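PDB 3GO2: putative L-alanine-DL-glutamate epimerase from Burkholderia xenovorans, which probably acts as a magnesium-dependent racemase or epimerase of the mandelate racemase/muconate lactonizing enzyme family. Local coordinates for the interface of chains A and B. Numbering follows the deposited sequence. Chains: chain A/B, Putative L-alanine-DL-glutamate epimerase.

The interface of chains A and B. Residues chain A 314, 339-340; chain B 188, 190-191, 227.
A:Arg340 and A:Asn314 meet B:Glu227 and B:Asn190 in a polar, partly hydrated patch between two copies of the enzyme; it helps join neighbouring subunits of the deposited eight-chain assembly, though the structure alone does not show that this octamer is the biological one. B:Asn190 is gripped through both ends of its amide. The carbonyl OD1 of B:Asn190 takes a hydrogen bond from the amide ND2 of A:Asn314 at 2.8 Å, the donor lying above the carbonyl plane. ND2 of B:Asn190 gives a nearly straight bond of 3.1 Å to the backbone O of A:Leu339, reaching that oxygen on a lone pair; together the two bonds should fix which way the amide is flipped. The ND2 of A:Asn314 also reaches the backbone O of B:Ala188, 2.8 Å away, so this one amide nitrogen serves two acceptors, both close to its amide plane. The two asparagine amides stand almost perpendicular, 84° apart. Beside them runs A:Arg340, with CG anti to the backbone N (chi1 -178°) and the chain bent at chi2, which carries the guanidinium past the B:Asn190 amide towards B:Glu227. There NE of A:Arg340 forms a salt bridge with the carboxylate OE2 of B:Glu227 at 2.8 Å. NE approaches from the syn side but tilted out of the carboxylate plane, while OE2 lies at the guanidinium edge, near its plane; the two flat groups are steeply turned, not coplanar. NH1 of A:Arg340 lies 3.4 Å from CG of B:Asn190, the guanidinium and amide planes only modestly tilted. Water extends the grip: one molecule links NH2 of A:Arg340 to OE2, another links NH2 to the backbone O of B:Val191, and a third joins the backbone N of A:Asn314 to OE1 of B:Glu227. In chain A the patch uses the start of strand 314-317 and the loop just before strand 342-344; chain B contributes the loop preceding helix 193-210 and the first turn of helix 226-235.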
# COMPACT_ATOMS: atom_id res chain seq x y z
N ASN A 314 -14.54 16.33 -12.31
CA ASN A 314 -15.58 17.32 -12.47
C ASN A 314 -16.81 16.90 -11.66
O ASN A 314 -17.03 15.70 -11.39
CB ASN A 314 -15.94 17.50 -13.95
CG ASN A 314 -14.87 18.25 -14.71
OD1 ASN A 314 -13.92 18.75 -14.11
ND2 ASN A 314 -15.00 18.32 -16.04
N LEU A 339 -17.06 21.82 -13.70
CA LEU A 339 -18.48 21.47 -13.75
C LEU A 339 -18.75 20.49 -14.89
O LEU A 339 -18.56 20.83 -16.07
CB LEU A 339 -19.35 22.71 -13.92
CG LEU A 339 -20.86 22.49 -14.06
CD1 LEU A 339 -21.51 22.10 -12.73
CD2 LEU A 339 -21.53 23.76 -14.64
N ARG A 340 -19.22 19.29 -14.56
CA ARG A 340 -19.52 18.30 -15.58
C ARG A 340 -20.76 18.65 -16.41
O ARG A 340 -20.73 18.61 -17.66
CB ARG A 340 -19.75 16.89 -14.96
CG ARG A 340 -20.01 15.82 -16.04
CD ARG A 340 -18.78 15.64 -16.89
NE ARG A 340 -18.94 14.77 -18.04
CZ ARG A 340 -19.31 15.18 -19.26
NH1 ARG A 340 -19.66 16.44 -19.49
NH2 ARG A 340 -19.37 14.30 -20.24
N ALA B 188 -13.93 23.44 -17.60
CA ALA B 188 -14.21 22.08 -17.15
C ALA B 188 -13.48 21.03 -18.00
O ALA B 188 -13.22 19.92 -17.51
CB ALA B 188 -15.72 21.83 -17.16
N ASN B 190 -14.54 19.35 -20.51
CA ASN B 190 -15.36 18.18 -20.87
C ASN B 190 -15.12 17.80 -22.33
O ASN B 190 -14.81 18.67 -23.18
CB ASN B 190 -16.84 18.47 -20.64
CG ASN B 190 -17.16 18.71 -19.17
OD1 ASN B 190 -16.70 17.97 -18.29
ND2 ASN B 190 -17.97 19.75 -18.89
N VAL B 191 -15.32 16.52 -22.60
CA VAL B 191 -15.27 15.92 -23.93
C VAL B 191 -16.69 15.46 -24.29
O VAL B 191 -17.35 14.80 -23.50
CB VAL B 191 -14.30 14.72 -23.92
CG1 VAL B 191 -14.36 13.92 -25.24
CG2 VAL B 191 -12.86 15.20 -23.65
N GLU B 227 -11.71 11.43 -16.95
CA GLU B 227 -12.97 11.00 -17.53
C GLU B 227 -12.97 11.15 -19.05
O GLU B 227 -13.40 10.26 -19.77
CB GLU B 227 -14.11 11.86 -16.98
CG GLU B 227 -15.47 11.56 -17.62
CD GLU B 227 -16.54 12.59 -17.29
OE1 GLU B 227 -16.24 13.64 -16.68
OE2 GLU B 227 -17.71 12.32 -17.68
O HOH W 1 -14.69 14.18 -14.45
O HOH W 2 -19.27 11.40 -19.82
O HOH W 3 -20.41 14.80 -22.98